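Local coordinates for iron-chelator utilization protein (Thermobifida fusca TM51, PDB 4YHB) that binds flavin-adenine dinucleotide and probably uses the flavin to reduce ferric siderophores, helping the bacterium release chelated iron, at residues Y13-N24 and V35-R46. Residues are numbered along the deposited sequence; the frame is centred on the assembly and turned at random.
Sequences YPLKSRLLEVVN and VDLGGSDIAGLR
Glu-21 and Gly-38 exchange two backbone hydrogen bonds, each 2.9 Å between N and O, and open the antiparallel ladder between strands 17-29 and 32-38. Beyond the non-hydrogen-bonded pair Val-22/Leu-37, Val-23 and Asn-24 both face Asp-36, a classic beta bulge: Asp-36 O takes a bond from Val-23 N at 2.9 Å and a weak one from Asn-24 N. The Asn-24 and Asp-36 side chains emerge on the same sheet face, where Asn-24 ND2 donates in its amide plane to the anti lone pair of Asp-36 OD2 (2.8 Å), while Thr-102 holds OD1.

Past the ladder, bonds run both ways. Asp-41 OD2 accepts Leu-19 N almost straight (171°), and a water joins Leu-19 O to Asp-41 N. The straight run of Arg-18 (chi2 -178°) passes alongside Asp-41, CB against CB, and carries the guanidinium to two carbonyls: NH2 meets Ala-43 O of the type II turn Ile-42 to Leu-45 in the guanidinium plane at 3.0 Å, and NE reaches Asp-41 O of the 3-10 segment weakly. Leu-45 CA lies over one guanidinium face.

On the face bearing Val-22 and Leu-37, Val-22 CG2 touches Leu-37 CD2 at 3.7 Å; Leu-20 CB lies 3.9 Å from Leu-37 CB, the two side chains nearly perpendicular. Leu-37 also touches Ile-103 of strand 100-106. Farther along, Arg-46 CB sits over the Tyr-13 ring in a CH-pi contact, and Tyr-13 CE2 lies over the centre of the Arg-46 guanidinium, the planes 53° apart; the Arg-46 guanidinium is salt-bridged to Asp-48 and Glu-11.

Such a bulged antiparallel pairing, extended by a turn braced on the same strand, belongs to the hairpin 17-29/32-38 of the barrel in the siderophore-interacting FAD-binding domain.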
ATOM      1  N   TYR A  13     -17.153   3.127  -4.047  1.00 28.68           N
ATOM      2  CA  TYR A  13     -17.070   3.197  -5.502  1.00 28.55           C
ATOM      3  C   TYR A  13     -17.843   2.036  -6.094  1.00 27.47           C
ATOM      4  O   TYR A  13     -17.871   0.948  -5.505  1.00 30.24           O
ATOM      5  CB  TYR A  13     -15.629   3.101  -5.998  1.00 29.74           C
ATOM      6  CG  TYR A  13     -14.678   4.189  -5.572  1.00 32.86           C
ATOM      7  CD1 TYR A  13     -13.336   3.897  -5.370  1.00 28.44           C
ATOM      8  CD2 TYR A  13     -15.094   5.511  -5.438  1.00 32.72           C
ATOM      9  CE1 TYR A  13     -12.439   4.878  -5.010  1.00 28.78           C
ATOM     10  CE2 TYR A  13     -14.202   6.507  -5.077  1.00 33.15           C
ATOM     11  CZ  TYR A  13     -12.871   6.180  -4.868  1.00 30.71           C
ATOM     12  OH  TYR A  13     -11.967   7.145  -4.513  1.00 26.64           O
ATOM     13  N   PRO A  14     -18.437   2.240  -7.275  1.00 29.31           N
ATOM     14  CA  PRO A  14     -18.998   1.100  -8.009  1.00 29.88           C
ATOM     15  C   PRO A  14     -17.900   0.134  -8.463  1.00 30.31           C
ATOM     16  O   PRO A  14     -16.820   0.543  -8.901  1.00 28.41           O
ATOM     17  CB  PRO A  14     -19.700   1.750  -9.204  1.00 30.71           C
ATOM     18  CG  PRO A  14     -19.063   3.087  -9.358  1.00 38.71           C
ATOM     19  CD  PRO A  14     -18.631   3.517  -7.983  1.00 34.19           C
ATOM     20  N   LEU A  15     -18.185  -1.152  -8.341  1.00 24.02           N
ATOM     21  CA  LEU A  15     -17.237  -2.208  -8.675  1.00 24.78           C
ATOM     22  C   LEU A  15     -17.287  -2.522 -10.162  1.00 28.59           C
ATOM     23  O   LEU A  15     -18.370  -2.588 -10.740  1.00 28.51           O
ATOM     24  CB  LEU A  15     -17.565  -3.465  -7.856  1.00 25.81           C
ATOM     25  CG  LEU A  15     -16.449  -4.321  -7.269  1.00 33.25           C
ATOM     26  CD1 LEU A  15     -15.429  -3.452  -6.553  1.00 27.18           C
ATOM     27  CD2 LEU A  15     -17.042  -5.363  -6.313  1.00 29.92           C
ATOM     28  N   LYS A  16     -16.135  -2.703 -10.799  1.00 24.32           N
ATOM     29  CA  LYS A  16     -16.134  -3.231 -12.165  1.00 31.81           C
ATOM     30  C   LYS A  16     -14.852  -4.007 -12.431  1.00 28.92           C
ATOM     31  O   LYS A  16     -13.785  -3.692 -11.891  1.00 29.21           O
ATOM     32  CB  LYS A  16     -16.328  -2.112 -13.212  1.00 34.58           C
ATOM     33  CG  LYS A  16     -16.271  -2.632 -14.661  1.00 46.22           C
ATOM     34  CD  LYS A  16     -16.833  -1.659 -15.693  1.00 56.83           C
ATOM     35  CE  LYS A  16     -17.047  -2.351 -17.049  1.00 64.25           C
ATOM     36  NZ  LYS A  16     -16.019  -3.405 -17.344  1.00 65.57           N
ATOM     37  N   SER A  17     -14.976  -5.050 -13.244  1.00 26.57           N
ATOM     38  CA  SER A  17     -13.846  -5.884 -13.599  1.00 25.13           C
ATOM     39  C   SER A  17     -13.103  -5.214 -14.738  1.00 31.52           C
ATOM     40  O   SER A  17     -13.657  -5.021 -15.813  1.00 26.60           O
ATOM     41  CB  SER A  17     -14.317  -7.289 -13.992  1.00 29.20           C
ATOM     42  OG  SER A  17     -13.239  -8.106 -14.413  1.00 31.33           O
ATOM     43  N   ARG A  18     -11.856  -4.835 -14.494  1.00 25.70           N
ATOM     44  CA  ARG A  18     -11.053  -4.200 -15.523  1.00 22.93           C
ATOM     45  C   ARG A  18      -9.902  -5.102 -15.927  1.00 25.77           C
ATOM     46  O   ARG A  18      -9.303  -5.786 -15.086  1.00 27.62           O
ATOM     47  CB  ARG A  18     -10.527  -2.839 -15.041  1.00 21.39           C
ATOM     48  CG  ARG A  18     -11.611  -1.827 -14.710  1.00 26.19           C
ATOM     49  CD  ARG A  18     -11.034  -0.471 -14.294  1.00 28.58           C
ATOM     50  NE  ARG A  18     -12.049   0.574 -14.404  1.00 27.06           N
ATOM     51  CZ  ARG A  18     -12.963   0.824 -13.469  1.00 32.64           C
ATOM     52  NH1 ARG A  18     -12.983   0.104 -12.355  1.00 30.38           N
ATOM     53  NH2 ARG A  18     -13.864   1.783 -13.648  1.00 33.77           N
ATOM     54  N   LEU A  19      -9.591  -5.114 -17.216  1.00 23.89           N
ATOM     55  CA  LEU A  19      -8.379  -5.772 -17.686  1.00 25.19           C
ATOM     56  C   LEU A  19      -7.401  -4.704 -18.149  1.00 24.92           C
ATOM     57  O   LEU A  19      -7.674  -3.988 -19.109  1.00 22.96           O
ATOM     58  CB  LEU A  19      -8.686  -6.757 -18.817  1.00 28.06           C
ATOM     59  CG  LEU A  19      -7.477  -7.530 -19.362  1.00 28.15           C
ATOM     60  CD1 LEU A  19      -6.849  -8.401 -18.286  1.00 21.16           C
ATOM     61  CD2 LEU A  19      -7.863  -8.366 -20.582  1.00 34.78           C
ATOM     62  N   LEU A  20      -6.266  -4.580 -17.460  1.00 20.82           N
ATOM     63  CA  LEU A  20      -5.313  -3.533 -17.798  1.00 19.67           C
ATOM     64  C   LEU A  20      -3.989  -4.127 -18.237  1.00 19.83           C
ATOM     65  O   LEU A  20      -3.677  -5.271 -17.930  1.00 20.18           O
ATOM     66  CB  LEU A  20      -5.096  -2.588 -16.614  1.00 21.33           C
ATOM     67  CG  LEU A  20      -6.317  -1.830 -16.109  1.00 21.74           C
ATOM     68  CD1 LEU A  20      -5.896  -0.878 -15.014  1.00 19.08           C
ATOM     69  CD2 LEU A  20      -6.988  -1.057 -17.262  1.00 23.12           C
ATOM     70  N   GLU A  21      -3.208  -3.326 -18.951  1.00 20.90           N
ATOM     71  CA  GLU A  21      -1.977  -3.798 -19.576  1.00 19.85           C
ATOM     72  C   GLU A  21      -0.816  -2.939 -19.124  1.00 18.72           C
ATOM     73  O   GLU A  21      -0.956  -1.724 -19.011  1.00 19.84           O
ATOM     74  CB  GLU A  21      -2.118  -3.757 -21.105  1.00 23.33           C
ATOM     75  CG  GLU A  21      -0.890  -4.187 -21.881  1.00 28.56           C
ATOM     76  CD  GLU A  21      -1.157  -4.199 -23.385  1.00 34.16           C
ATOM     77  OE1 GLU A  21      -2.335  -4.346 -23.777  1.00 39.38           O
ATOM     78  OE2 GLU A  21      -0.190  -4.062 -24.162  1.00 37.97           O
ATOM     79  N   VAL A  22       0.322  -3.575 -18.850  1.00 21.75           N
ATOM     80  CA  VAL A  22       1.520  -2.841 -18.456  1.00 19.81           C
ATOM     81  C   VAL A  22       2.000  -1.961 -19.617  1.00 20.23           C
ATOM     82  O   VAL A  22       2.242  -2.440 -20.723  1.00 21.77           O
ATOM     83  CB  VAL A  22       2.647  -3.789 -18.028  1.00 22.08           C
ATOM     84  CG1 VAL A  22       3.893  -2.994 -17.652  1.00 17.41           C
ATOM     85  CG2 VAL A  22       2.201  -4.685 -16.868  1.00 21.88           C
ATOM     86  N   VAL A  23       2.134  -0.671 -19.366  1.00 17.20           N
ATOM     87  CA  VAL A  23       2.674   0.230 -20.380  1.00 20.43           C
ATOM     88  C   VAL A  23       4.112   0.662 -20.051  1.00 21.62           C
ATOM     89  O   VAL A  23       4.972   0.695 -20.937  1.00 20.08           O
ATOM     90  CB  VAL A  23       1.789   1.462 -20.531  1.00 23.97           C
ATOM     91  CG1 VAL A  23       2.332   2.364 -21.618  1.00 29.16           C
ATOM     92  CG2 VAL A  23       0.339   1.024 -20.856  1.00 26.91           C
ATOM     93  N   ASN A  24       4.355   0.985 -18.779  1.00 20.33           N
ATOM     94  CA  ASN A  24       5.688   1.384 -18.312  1.00 18.13           C
ATOM     95  C   ASN A  24       6.139   0.527 -17.135  1.00 20.20           C
ATOM     96  O   ASN A  24       5.321   0.147 -16.289  1.00 17.79           O
ATOM     97  CB  ASN A  24       5.707   2.856 -17.897  1.00 19.33           C
ATOM     98  CG  ASN A  24       5.104   3.779 -18.953  1.00 27.40           C
ATOM     99  OD1 ASN A  24       5.356   3.624 -20.149  1.00 26.24           O
ATOM    100  ND2 ASN A  24       4.313   4.748 -18.510  1.00 26.65           N
ATOM    101  N   VAL A  35       5.084   0.178 -11.752  1.00 19.47           N
ATOM    102  CA  VAL A  35       4.440  -0.273 -12.974  1.00 15.17           C
ATOM    103  C   VAL A  35       3.278   0.659 -13.297  1.00 21.65           C
ATOM    104  O   VAL A  35       2.461   0.948 -12.414  1.00 18.78           O
ATOM    105  CB  VAL A  35       3.936  -1.729 -12.811  1.00 19.16           C
ATOM    106  CG1 VAL A  35       3.149  -2.189 -14.036  1.00 22.16           C
ATOM    107  CG2 VAL A  35       5.106  -2.673 -12.513  1.00 23.31           C
ATOM    108  N   ASP A  36       3.207   1.147 -14.537  1.00 19.19           N
ATOM    109  CA  ASP A  36       2.023   1.891 -14.979  1.00 21.26           C
ATOM    110  C   ASP A  36       1.119   0.975 -15.801  1.00 22.21           C
ATOM    111  O   ASP A  36       1.591   0.368 -16.767  1.00 20.37           O
ATOM    112  CB  ASP A  36       2.405   3.119 -15.818  1.00 21.85           C
ATOM    113  CG  ASP A  36       3.214   4.153 -15.041  1.00 32.30           C
ATOM    114  OD1 ASP A  36       3.070   4.245 -13.799  1.00 31.44           O
ATOM    115  OD2 ASP A  36       4.002   4.887 -15.690  1.00 33.33           O
ATOM    116  N   LEU A  37      -0.162   0.886 -15.417  1.00 18.13           N
ATOM    117  CA  LEU A  37      -1.157   0.056 -16.103  1.00 18.92           C
ATOM    118  C   LEU A  37      -2.147   0.948 -16.855  1.00 19.12           C
ATOM    119  O   LEU A  37      -2.599   1.954 -16.317  1.00 21.42           O
ATOM    120  CB  LEU A  37      -1.918  -0.830 -15.108  1.00 21.12           C
ATOM    121  CG  LEU A  37      -1.073  -1.802 -14.267  1.00 23.45           C
ATOM    122  CD1 LEU A  37      -1.879  -2.337 -13.084  1.00 24.02           C
ATOM    123  CD2 LEU A  37      -0.641  -2.946 -15.158  1.00 21.12           C
ATOM    124  N   GLY A  38      -2.480   0.581 -18.087  1.00 21.23           N
ATOM    125  CA  GLY A  38      -3.412   1.375 -18.876  1.00 19.45           C
ATOM    126  C   GLY A  38      -4.338   0.505 -19.697  1.00 24.07           C
ATOM    127  O   GLY A  38      -4.315  -0.718 -19.567  1.00 21.38           O
ATOM    128  N   GLY A  39      -5.135   1.138 -20.559  1.00 25.92           N
ATOM    129  CA  GLY A  39      -6.070   0.425 -21.415  1.00 26.63           C
ATOM    130  C   GLY A  39      -7.444   1.056 -21.283  1.00 25.06           C
ATOM    131  O   GLY A  39      -7.714   1.749 -20.307  1.00 25.56           O
ATOM    132  N   SER A  40      -8.318   0.829 -22.259  1.00 28.27           N
ATOM    133  CA  SER A  40      -9.618   1.490 -22.257  1.00 28.74           C
ATOM    134  C   SER A  40     -10.483   1.130 -21.044  1.00 26.77           C
ATOM    135  O   SER A  40     -11.344   1.918 -20.650  1.00 27.01           O
ATOM    136  CB  SER A  40     -10.381   1.165 -23.555  1.00 33.44           C
ATOM    137  OG  SER A  40     -10.522  -0.236 -23.734  1.00 36.57           O
ATOM    138  N   ASP A  41     -10.260  -0.032 -20.430  1.00 26.63           N
ATOM    139  CA  ASP A  41     -11.041  -0.382 -19.234  1.00 29.81           C
ATOM    140  C   ASP A  41     -10.814   0.601 -18.083  1.00 26.96           C
ATOM    141  O   ASP A  41     -11.594   0.624 -17.135  1.00 28.15           O
ATOM    142  CB  ASP A  41     -10.733  -1.806 -18.735  1.00 26.64           C
ATOM    143  CG  ASP A  41     -11.441  -2.878 -19.532  1.00 31.56           C
ATOM    144  OD1 ASP A  41     -12.220  -2.513 -20.441  1.00 34.49           O
ATOM    145  OD2 ASP A  41     -11.244  -4.086 -19.238  1.00 25.21           O
ATOM    146  N   ILE A  42      -9.765   1.419 -18.154  1.00 28.87           N
ATOM    147  CA  ILE A  42      -9.456   2.305 -17.028  1.00 25.62           C
ATOM    148  C   ILE A  42     -10.487   3.430 -16.895  1.00 26.36           C
ATOM    149  O   ILE A  42     -10.538   4.119 -15.874  1.00 24.91           O
ATOM    150  CB  ILE A  42      -8.032   2.906 -17.137  1.00 26.92           C
ATOM    151  CG1 ILE A  42      -7.466   3.177 -15.736  1.00 29.51           C
ATOM    152  CG2 ILE A  42      -8.018   4.169 -17.976  1.00 28.12           C
ATOM    153  CD1 ILE A  42      -6.006   3.586 -15.732  1.00 22.77           C
ATOM    154  N   ALA A  43     -11.331   3.598 -17.916  1.00 32.36           N
ATOM    155  CA  ALA A  43     -12.439   4.547 -17.838  1.00 25.52           C
ATOM    156  C   ALA A  43     -13.275   4.350 -16.584  1.00 26.46           C
ATOM    157  O   ALA A  43     -13.634   3.220 -16.227  1.00 25.84           O
ATOM    158  CB  ALA A  43     -13.338   4.430 -19.081  1.00 31.25           C
ATOM    159  N   GLY A  44     -13.580   5.456 -15.913  1.00 26.10           N
ATOM    160  CA  GLY A  44     -14.416   5.428 -14.729  1.00 30.01           C
ATOM    161  C   GLY A  44     -13.669   5.123 -13.443  1.00 31.65           C
ATOM    162  O   GLY A  44     -14.234   5.207 -12.352  1.00 32.75           O
ATOM    163  N   LEU A  45     -12.402   4.746 -13.557  1.00 27.19           N
ATOM    164  CA  LEU A  45     -11.623   4.449 -12.354  1.00 27.98           C
ATOM    165  C   LEU A  45     -11.450   5.717 -11.516  1.00 27.74           C
ATOM    166  O   LEU A  45     -11.203   6.788 -12.059  1.00 29.25           O
ATOM    167  CB  LEU A  45     -10.259   3.847 -12.723  1.00 30.03           C
ATOM    168  CG  LEU A  45      -9.344   3.407 -11.568  1.00 29.31           C
ATOM    169  CD1 LEU A  45      -9.958   2.244 -10.813  1.00 27.37           C
ATOM    170  CD2 LEU A  45      -7.948   3.037 -12.084  1.00 29.26           C
ATOM    171  N   ARG A  46     -11.598   5.585 -10.199  1.00 29.57           N
ATOM    172  CA  ARG A  46     -11.404   6.692  -9.260  1.00 31.13           C
ATOM    173  C   ARG A  46     -10.441   6.329  -8.126  1.00 27.55           C
ATOM    174  O   ARG A  46     -10.392   5.184  -7.689  1.00 25.34           O
ATOM    175  CB  ARG A  46     -12.732   7.117  -8.625  1.00 35.21           C
ATOM    176  CG  ARG A  46     -13.822   7.549  -9.580  1.00 39.89           C
ATOM    177  CD  ARG A  46     -15.039   8.001  -8.775  1.00 46.80           C
ATOM    178  NE  ARG A  46     -14.673   9.021  -7.788  1.00 49.92           N
ATOM    179  CZ  ARG A  46     -15.453   9.411  -6.784  1.00 47.43           C
ATOM    180  NH1 ARG A  46     -16.650   8.860  -6.619  1.00 46.22           N
ATOM    181  NH2 ARG A  46     -15.032  10.349  -5.942  1.00 44.51           N
TER
HETATM  182  O   HOH W   1      -8.493  -1.946 -20.738  1.00 32.60           O